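Local coordinates for angiotensin-converting enzyme (Anopheles gambiae, PDB 6S1Y), which probably cleaves peptide substrates as a zinc-dependent metallopeptidase of the angiotensin-converting enzyme family, at residues P268-L273 / E411-V416; T276-R281 / L406-E411; S392-T397 / N528-Y533. All blocks are in the same frame, centred on the assembly; numbering follows the deposited sequence.

Interaction 1 of 3, residues P268-L273 / E411-V416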
loop_
_atom_site.group_PDB
_atom_site.type_symbol
_atom_site.label_atom_id
_atom_site.label_comp_id
_atom_site.label_asym_id
_atom_site.label_seq_id
_atom_site.Cartn_x
_atom_site.Cartn_y
_atom_site.Cartn_z
ATOM N N PRO A 268 -1.257 19.237 23.012
ATOM C CA PRO A 268 -2.672 18.930 22.796
ATOM C C PRO A 268 -3.597 20.124 22.919
ATOM O O PRO A 268 -4.720 20.056 22.398
ATOM C CB PRO A 268 -2.983 17.881 23.884
ATOM C CG PRO A 268 -1.868 17.990 24.889
ATOM C CD PRO A 268 -0.666 18.454 24.111
ATOM N N GLU A 269 -3.186 21.213 23.561
ATOM C CA GLU A 269 -4.038 22.394 23.608
ATOM C C GLU A 269 -3.627 23.442 22.582
ATOM O O GLU A 269 -4.059 24.587 22.682
ATOM C CB GLU A 269 -4.051 22.973 25.019
ATOM C CG GLU A 269 -4.637 22.003 26.056
ATOM C CD GLU A 269 -5.880 21.253 25.534
ATOM O OE1 GLU A 269 -6.803 21.921 25.035
ATOM O OE2 GLU A 269 -5.913 19.988 25.596
ATOM N N LYS A 270 -2.803 23.074 21.600
ATOM C CA LYS A 270 -2.565 23.901 20.427
ATOM C C LYS A 270 -3.250 23.256 19.226
ATOM O O LYS A 270 -3.628 22.081 19.266
ATOM C CB LYS A 270 -1.080 24.080 20.156
ATOM C CG LYS A 270 -0.372 24.920 21.211
ATOM C CD LYS A 270 -0.326 26.379 20.818
ATOM C CE LYS A 270 0.205 27.236 21.933
ATOM N NZ LYS A 270 1.609 27.648 21.702
ATOM N N LYS A 271 -3.427 24.040 18.164
ATOM C CA LYS A 271 -4.177 23.578 17.012
ATOM C C LYS A 271 -3.729 22.186 16.595
ATOM O O LYS A 271 -2.535 21.901 16.475
ATOM C CB LYS A 271 -4.013 24.551 15.841
ATOM C CG LYS A 271 -4.940 24.258 14.703
ATOM C CD LYS A 271 -6.342 24.723 15.045
ATOM C CE LYS A 271 -7.352 24.258 14.010
ATOM N NZ LYS A 271 -8.709 24.687 14.374
ATOM N N LEU A 272 -4.713 21.323 16.374
ATOM C CA LEU A 272 -4.534 19.976 15.860
ATOM C C LEU A 272 -5.101 19.891 14.439
ATOM O O LEU A 272 -5.848 20.761 13.988
ATOM C CB LEU A 272 -5.219 18.969 16.785
ATOM C CG LEU A 272 -4.715 19.034 18.226
ATOM C CD1 LEU A 272 -5.396 17.992 19.085
ATOM C CD2 LEU A 272 -3.205 18.828 18.305
ATOM N N LEU A 273 -4.725 18.838 13.730
ATOM C CA LEU A 273 -4.947 18.764 12.293
ATOM C C LEU A 273 -5.747 17.534 11.874
ATOM O O LEU A 273 -5.482 16.968 10.811
ATOM C CB LEU A 273 -3.608 18.786 11.559
ATOM C CG LEU A 273 -2.806 20.067 11.761
ATOM C CD1 LEU A 273 -1.364 19.786 11.382
ATOM C CD2 LEU A 273 -3.377 21.205 10.944
ATOM N N GLU A 411 -3.818 30.932 14.976
ATOM C CA GLU A 411 -2.492 31.510 15.096
ATOM C C GLU A 411 -1.438 30.412 14.952
ATOM O O GLU A 411 -1.442 29.426 15.704
ATOM C CB GLU A 411 -2.352 32.215 16.439
ATOM C CG GLU A 411 -1.059 33.033 16.570
ATOM C CD GLU A 411 -0.926 34.117 15.503
ATOM O OE1 GLU A 411 -1.971 34.680 15.078
ATOM O OE2 GLU A 411 0.227 34.394 15.095
ATOM N N GLU A 412 -0.526 30.581 13.996
ATOM C CA GLU A 412 0.531 29.606 13.802
ATOM C C GLU A 412 1.729 29.958 14.675
ATOM O O GLU A 412 2.136 31.127 14.750
ATOM C CB GLU A 412 0.969 29.514 12.342
ATOM C CG GLU A 412 1.696 28.198 12.035
ATOM C CD GLU A 412 2.418 28.204 10.692
ATOM O OE1 GLU A 412 2.573 27.112 10.094
ATOM O OE2 GLU A 412 2.836 29.299 10.237
ATOM N N ASP A 413 2.278 28.950 15.344
ATOM C CA ASP A 413 3.503 29.101 16.094
ATOM C C ASP A 413 4.306 27.818 15.966
ATOM O O ASP A 413 3.907 26.859 15.301
ATOM C CB ASP A 413 3.238 29.460 17.565
ATOM C CG ASP A 413 2.344 28.464 18.268
ATOM O OD1 ASP A 413 2.443 27.244 17.971
ATOM O OD2 ASP A 413 1.573 28.883 19.158
ATOM N N GLU A 414 5.457 27.795 16.605
ATOM C CA GLU A 414 6.329 26.636 16.479
ATOM C C GLU A 414 5.678 25.366 17.021
ATOM O O GLU A 414 5.970 24.277 16.528
ATOM C CB GLU A 414 7.650 26.931 17.180
ATOM C CG GLU A 414 8.669 27.598 16.252
ATOM C CD GLU A 414 9.115 26.661 15.133
ATOM O OE1 GLU A 414 9.187 27.117 13.972
ATOM O OE2 GLU A 414 9.376 25.459 15.427
ATOM N N GLN A 415 4.780 25.475 18.011
ATOM C CA GLN A 415 4.187 24.271 18.586
ATOM C C GLN A 415 3.133 23.672 17.670
ATOM O O GLN A 415 3.031 22.436 17.555
ATOM C CB GLN A 415 3.581 24.558 19.947
ATOM C CG GLN A 415 4.631 24.807 21.006
ATOM C CD GLN A 415 5.238 26.193 20.894
ATOM O OE1 GLN A 415 4.530 27.167 20.679
ATOM N NE2 GLN A 415 6.547 26.278 21.012
ATOM N N VAL A 416 2.340 24.519 17.021
ATOM C CA VAL A 416 1.452 24.030 15.979
ATOM C C VAL A 416 2.267 23.303 14.916
ATOM O O VAL A 416 1.872 22.239 14.423
ATOM C CB VAL A 416 0.621 25.187 15.394
ATOM C CG1 VAL A 416 -0.286 24.686 14.293
ATOM C CG2 VAL A 416 -0.196 25.847 16.498
#
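V416 sets its two methyl groups against K270 and K271, and this is the closer packed, buried part of an otherwise superficial contact. Its CG1 lies 4.0 Å from K271 CB, while CG2 approaches K270 CB at 4.2 Å, so one branch lies by each lysine, though CG2 is also near K271 N and CB. Beyond CB the side chain of K271 leads away from helix 414-429 and lies on L407. K270 takes the other course, into the looser polar side, where it, D413 and Q415 all stay partly exposed. Its chain bends at CD (chi2 -93°), and NZ ends 2.8 Å from D413 OD2 in a salt bridge, meeting that oxygen from above the carboxylate plane. A weak hydrogen bond from K270 NZ to Q415 OE1, 3.1 Å long, adds a second acceptor. D413 is also the N-cap of helix 414-429, one of the many helices that make up this largely helical peptidase fold. With D413 CG between the backbone N and the carbonyl carbon (chi1 56°), OD1 accepts from V416 N at 2.9 Å in a nearly straight bond (171°), and more weakly from Q415 N. The carboxylate thus divides its work: OD1 serves the first turn of the helix, OD2 the lysine. One turn further along the helix, N419 ND2 donates to K271 O.

Interaction 2 of 3, residues T276-R281 / L406-E411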
loop_
_atom_site.group_PDB
_atom_site.type_symbol
_atom_site.label_atom_id
_atom_site.label_comp_id
_atom_site.label_asym_id
_atom_site.label_seq_id
_atom_site.Cartn_x
_atom_site.Cartn_y
_atom_site.Cartn_z
ATOM N N THR A 276 -11.671 15.504 10.631
ATOM C CA THR A 276 -12.821 14.624 10.563
ATOM C C THR A 276 -14.086 15.336 11.018
ATOM O O THR A 276 -15.129 15.254 10.353
ATOM C CB THR A 276 -12.604 13.369 11.405
ATOM O OG1 THR A 276 -11.562 12.578 10.816
ATOM C CG2 THR A 276 -13.894 12.550 11.471
ATOM N N ASP A 277 -14.026 16.026 12.160
ATOM C CA ASP A 277 -15.228 16.657 12.692
ATOM C C ASP A 277 -15.765 17.738 11.755
ATOM O O ASP A 277 -16.981 17.938 11.672
ATOM C CB ASP A 277 -14.955 17.252 14.075
ATOM C CG ASP A 277 -14.692 16.190 15.127
ATOM O OD1 ASP A 277 -14.868 14.984 14.832
ATOM O OD2 ASP A 277 -14.293 16.561 16.255
ATOM N N GLU A 278 -14.887 18.453 11.048
ATOM C CA GLU A 278 -15.358 19.443 10.084
ATOM C C GLU A 278 -15.935 18.774 8.847
ATOM O O GLU A 278 -16.894 19.283 8.256
ATOM C CB GLU A 278 -14.225 20.377 9.683
ATOM C CG GLU A 278 -13.935 21.430 10.712
ATOM C CD GLU A 278 -15.087 22.413 10.845
ATOM O OE1 GLU A 278 -15.705 22.738 9.805
ATOM O OE2 GLU A 278 -15.380 22.846 11.981
ATOM N N MET A 279 -15.352 17.643 8.424
ATOM C CA MET A 279 -15.930 16.901 7.307
ATOM C C MET A 279 -17.358 16.484 7.632
ATOM O O MET A 279 -18.280 16.682 6.832
ATOM C CB MET A 279 -15.094 15.661 6.976
ATOM C CG MET A 279 -13.748 15.899 6.335
ATOM S SD MET A 279 -12.831 14.308 6.295
ATOM C CE MET A 279 -13.501 13.518 4.828
ATOM N N ILE A 280 -17.551 15.887 8.804
ATOM C CA ILE A 280 -18.883 15.472 9.224
ATOM C C ILE A 280 -19.807 16.676 9.304
ATOM O O ILE A 280 -20.924 16.666 8.774
ATOM C CB ILE A 280 -18.800 14.733 10.573
ATOM C CG1 ILE A 280 -18.155 13.364 10.363
ATOM C CG2 ILE A 280 -20.165 14.616 11.219
ATOM C CD1 ILE A 280 -17.704 12.703 11.650
ATOM N N ARG A 281 -19.348 17.731 9.980
ATOM C CA ARG A 281 -20.167 18.912 10.232
ATOM C C ARG A 281 -20.557 19.618 8.940
ATOM O O ARG A 281 -21.619 20.250 8.876
ATOM C CB ARG A 281 -19.386 19.851 11.156
ATOM C CG ARG A 281 -20.156 21.024 11.686
ATOM C CD ARG A 281 -19.224 22.023 12.374
ATOM N NE ARG A 281 -18.403 22.746 11.403
ATOM C CZ ARG A 281 -18.849 23.728 10.622
ATOM N NH1 ARG A 281 -20.117 24.116 10.685
ATOM N NH2 ARG A 281 -18.026 24.323 9.765
ATOM N N LEU A 406 -11.554 23.065 5.348
ATOM C CA LEU A 406 -11.652 21.995 6.326
ATOM C C LEU A 406 -10.919 22.309 7.614
ATOM O O LEU A 406 -11.083 21.584 8.597
ATOM C CB LEU A 406 -11.111 20.693 5.762
ATOM C CG LEU A 406 -12.065 19.979 4.824
ATOM C CD1 LEU A 406 -11.345 18.899 4.064
ATOM C CD2 LEU A 406 -13.250 19.399 5.576
ATOM N N LEU A 407 -10.121 23.369 7.627
ATOM C CA LEU A 407 -9.356 23.772 8.800
ATOM C C LEU A 407 -9.646 25.240 9.059
ATOM O O LEU A 407 -9.403 26.086 8.196
ATOM C CB LEU A 407 -7.866 23.525 8.575
ATOM C CG LEU A 407 -6.922 23.585 9.773
ATOM C CD1 LEU A 407 -7.288 22.578 10.835
ATOM C CD2 LEU A 407 -5.501 23.365 9.262
ATOM N N LYS A 408 -10.211 25.538 10.225
ATOM C CA LYS A 408 -10.474 26.920 10.595
ATOM C C LYS A 408 -9.158 27.645 10.850
ATOM O O LYS A 408 -8.131 27.038 11.168
ATOM C CB LYS A 408 -11.363 26.979 11.837
ATOM C CG LYS A 408 -12.678 26.197 11.700
ATOM C CD LYS A 408 -13.554 26.774 10.593
ATOM C CE LYS A 408 -14.129 25.677 9.695
ATOM N NZ LYS A 408 -14.705 26.226 8.414
ATOM N N ASP A 409 -9.190 28.965 10.705
ATOM C CA ASP A 409 -7.960 29.722 10.859
ATOM C C ASP A 409 -7.502 29.681 12.316
ATOM O O ASP A 409 -8.282 29.439 13.240
ATOM C CB ASP A 409 -8.139 31.165 10.394
ATOM C CG ASP A 409 -6.863 31.735 9.786
ATOM O OD1 ASP A 409 -5.776 31.163 10.030
ATOM O OD2 ASP A 409 -6.941 32.748 9.056
ATOM N N TYR A 410 -6.211 29.909 12.510
ATOM C CA TYR A 410 -5.612 29.800 13.829
ATOM C C TYR A 410 -4.279 30.531 13.798
ATOM O O TYR A 410 -3.674 30.706 12.736
ATOM C CB TYR A 410 -5.405 28.329 14.216
ATOM C CG TYR A 410 -4.488 27.649 13.232
ATOM C CD1 TYR A 410 -4.994 27.038 12.088
ATOM C CD2 TYR A 410 -3.113 27.677 13.407
ATOM C CE1 TYR A 410 -4.155 26.444 11.155
ATOM C CE2 TYR A 410 -2.262 27.082 12.483
ATOM C CZ TYR A 410 -2.790 26.464 11.358
ATOM O OH TYR A 410 -1.934 25.879 10.445
ATOM N N GLU A 411 -3.818 30.932 14.976
ATOM C CA GLU A 411 -2.492 31.510 15.096
ATOM C C GLU A 411 -1.438 30.412 14.952
ATOM O O GLU A 411 -1.442 29.426 15.704
ATOM C CB GLU A 411 -2.352 32.215 16.439
ATOM C CG GLU A 411 -1.059 33.033 16.570
ATOM C CD GLU A 411 -0.926 34.117 15.503
ATOM O OE1 GLU A 411 -1.971 34.680 15.078
ATOM O OE2 GLU A 411 0.227 34.394 15.095
#
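E278 and M279 of the short helix 276-281 meet L406 and K408 of the coil between helices 398-403 and 414-429 in a partly buried contact, apolar within and ionic at its outer end. No hydrogen bond joins the two segments. On the inner side M279 CG packs on L406 CD2 at 3.6 Å. Beside this pair, the aliphatic part of E278 rests on the coil backbone, its CB lying 3.5 Å from L406 O. E278 CG lies anti to the carbonyl carbon (chi1 -78°) and the chain bends again at the next torsion; its carboxylate forms a salt-bridge network with R281 and K408. The tightest link of this network stays within the helix: R281 NH2 donates to E278 OE1 at 2.8 Å, close to the guanidinium plane and on the syn lone pair of that oxygen. R281 NE adds weaker bonds to both carboxylate oxygens. K408 comes across E278 at about a right angle and touches it with carbon rather than nitrogen. CE stands 3.3 Å from E278 OE1, whereas K408 NZ lies 3.9 Å from that oxygen, a long salt bridge. K408 and R281 reach toward each other tip to tip, with K408 NZ 4.1 Å from R281 NH2 at the guanidinium edge; the shared carboxylate probably offsets this repulsion between like charges. E278 OE1 has a further partner in Q282 NE2, and K408 NZ a weak one in G405 O. Toward the interior, F352 of helix 349-368, the helix that supplies zinc ligands H357 and H361, touches both M279 and L406, so the apolar pair rests against a helix of the active site.

Interaction 3 of 3, residues S392-T397 / N528-Y533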
loop_
_atom_site.group_PDB
_atom_site.type_symbol
_atom_site.label_atom_id
_atom_site.label_comp_id
_atom_site.label_asym_id
_atom_site.label_seq_id
_atom_site.Cartn_x
_atom_site.Cartn_y
_atom_site.Cartn_z
ATOM N N SER A 392 -1.750 13.329 -1.614
ATOM C CA SER A 392 -2.101 13.359 -0.197
ATOM C C SER A 392 -1.105 14.181 0.607
ATOM O O SER A 392 -1.488 14.798 1.611
ATOM C CB SER A 392 -2.172 11.940 0.372
ATOM O OG SER A 392 -3.320 11.275 -0.102
ATOM N N LEU A 393 0.171 14.198 0.199
ATOM C CA LEU A 393 1.143 15.069 0.870
ATOM C C LEU A 393 0.738 16.542 0.781
ATOM O O LEU A 393 0.875 17.282 1.756
ATOM C CB LEU A 393 2.546 14.863 0.290
ATOM C CG LEU A 393 3.255 13.581 0.760
ATOM C CD1 LEU A 393 4.575 13.358 0.034
ATOM C CD2 LEU A 393 3.522 13.619 2.243
ATOM N N SER A 394 0.248 16.994 -0.381
ATOM C CA SER A 394 -0.210 18.378 -0.493
ATOM C C SER A 394 -1.501 18.586 0.292
ATOM O O SER A 394 -1.643 19.583 1.013
ATOM C CB SER A 394 -0.426 18.772 -1.964
ATOM O OG SER A 394 0.797 18.984 -2.659
ATOM N N VAL A 395 -2.446 17.644 0.165
ATOM C CA VAL A 395 -3.739 17.777 0.818
ATOM C C VAL A 395 -3.588 17.861 2.323
ATOM O O VAL A 395 -4.434 18.443 3.009
ATOM C CB VAL A 395 -4.659 16.595 0.449
ATOM C CG1 VAL A 395 -5.871 16.620 1.340
ATOM C CG2 VAL A 395 -5.082 16.657 -0.993
ATOM N N SER A 396 -2.523 17.263 2.869
ATOM C CA SER A 396 -2.390 17.196 4.311
ATOM C C SER A 396 -1.921 18.512 4.914
ATOM O O SER A 396 -2.110 18.719 6.114
ATOM C CB SER A 396 -1.436 16.068 4.688
ATOM O OG SER A 396 -0.095 16.383 4.344
ATOM N N THR A 397 -1.357 19.409 4.116
ATOM C CA THR A 397 -0.819 20.647 4.654
ATOM C C THR A 397 -1.924 21.514 5.245
ATOM O O THR A 397 -3.060 21.519 4.754
ATOM C CB THR A 397 -0.104 21.450 3.578
ATOM O OG1 THR A 397 -1.046 21.801 2.559
ATOM C CG2 THR A 397 1.040 20.657 2.987
ATOM N N ASN A 528 7.324 20.638 3.877
ATOM C CA ASN A 528 6.243 20.369 4.812
ATOM C C ASN A 528 5.041 21.284 4.643
ATOM O O ASN A 528 3.962 20.953 5.149
ATOM C CB ASN A 528 6.757 20.492 6.254
ATOM C CG ASN A 528 7.937 19.602 6.509
ATOM O OD1 ASN A 528 9.074 19.947 6.177
ATOM N ND2 ASN A 528 7.679 18.425 7.059
ATOM N N ASN A 529 5.190 22.419 3.955
ATOM C CA ASN A 529 4.072 23.339 3.756
ATOM C C ASN A 529 3.747 23.571 2.282
ATOM O O ASN A 529 3.010 24.510 1.963
ATOM C CB ASN A 529 4.343 24.681 4.460
ATOM C CG ASN A 529 5.551 25.428 3.899
ATOM O OD1 ASN A 529 6.101 25.063 2.855
ATOM N ND2 ASN A 529 5.970 26.484 4.597
ATOM N N CYS A 530 4.259 22.732 1.379
ATOM C CA CYS A 530 4.016 22.890 -0.051
ATOM C C CYS A 530 2.661 22.329 -0.456
ATOM O O CYS A 530 2.314 21.206 -0.085
ATOM C CB CYS A 530 5.096 22.176 -0.860
ATOM S SG CYS A 530 4.407 21.421 -2.413
ATOM N N ASP A 531 1.914 23.095 -1.254
ATOM C CA ASP A 531 0.662 22.647 -1.859
ATOM C C ASP A 531 0.763 22.820 -3.374
ATOM O O ASP A 531 0.901 23.947 -3.863
ATOM C CB ASP A 531 -0.523 23.437 -1.302
ATOM C CG ASP A 531 -1.857 22.919 -1.799
ATOM O OD1 ASP A 531 -1.861 21.846 -2.424
ATOM O OD2 ASP A 531 -2.910 23.563 -1.563
ATOM N N ILE A 532 0.687 21.712 -4.121
ATOM C CA ILE A 532 0.780 21.797 -5.573
ATOM C C ILE A 532 -0.597 21.901 -6.221
ATOM O O ILE A 532 -0.732 21.744 -7.441
ATOM C CB ILE A 532 1.538 20.601 -6.173
ATOM C CG1 ILE A 532 0.719 19.311 -6.043
ATOM C CG2 ILE A 532 2.890 20.455 -5.532
ATOM C CD1 ILE A 532 1.352 18.150 -6.789
ATOM N N TYR A 533 -1.628 22.129 -5.416
ATOM C CA TYR A 533 -2.965 22.378 -5.949
ATOM C C TYR A 533 -2.950 23.538 -6.946
ATOM O O TYR A 533 -2.479 24.637 -6.633
ATOM C CB TYR A 533 -3.914 22.682 -4.779
ATOM C CG TYR A 533 -5.377 22.861 -5.131
ATOM C CD1 TYR A 533 -6.098 21.850 -5.755
ATOM C CD2 TYR A 533 -6.053 24.038 -4.805
ATOM C CE1 TYR A 533 -7.464 22.017 -6.072
ATOM C CE2 TYR A 533 -7.408 24.216 -5.108
ATOM C CZ TYR A 533 -8.107 23.204 -5.738
ATOM O OH TYR A 533 -9.446 23.395 -6.023
#
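The carbonyl oxygen of S394, whose side chain faces I532 across the contact, is gripped twice by T397. T397 OG1 donates to it at 2.8 Å, nearly along the C=O axis, and T397 N at 3.1 Å. Lying between the backbone N and the carbonyl carbon (chi1 62°), OG1 also caps H400 N, so one hydroxyl serves both the tail of helix 381-395 and the start of helix 398-403. The same residue turns its methyl to the partner segment: CG2 sits 3.4 Å from C530 O and 3.6 Å from N528 O, a methyl against two backbone carbonyls. S394 supplies the direct polar link. Its OG accepts from I532 N at 3.1 Å with an N-H...O angle of 166°, and I532 CG1 lies 3.4 Å from S394 OG, so the serine is engaged by both backbone and side chain of the isoleucine. Next to it, S394 CB lies against the carboxylate of D531. OD1 of that aspartate accepts from Y533 N at 3.0 Å, 65° out of the carboxylate plane, while OD2 receives H400 ND1 and forms a salt bridge with K403, both of helix 398-403. These bonds would be expected to stabilise a negative charge on this buried group. C530 is anchored in turn by its disulfide to C512 on helix 495-514. An Asx turn at D531 thus shapes the incoming loop, set against a threonine N-cap at the junction of two consecutive helices, the first of which carries the zinc ligand E385.

Overall arrangement
The six segments run along the chain in the order 268-273, 276-281, 392-397, 406-411, 411-416 and 528-533, and all lie on one side of the molecule's centre. Interactions 1 and 2 are neighbours, their centres about 13 Å apart; they share E411 and touch directly, V416 packing on Y410 and L273 on L407. Both attach the region around helix 276-281 to the connection between helices 398-403 and 414-429. Interaction 3, more deeply buried, lies about 18 Å from interaction 1 and 16 Å from interaction 2, centre to centre, without touching either. It joins helix 381-395 and the turn into helix 398-403 to loop 528-533, so the contacts run from a zinc-ligand helix to the surface start of helix 414-429.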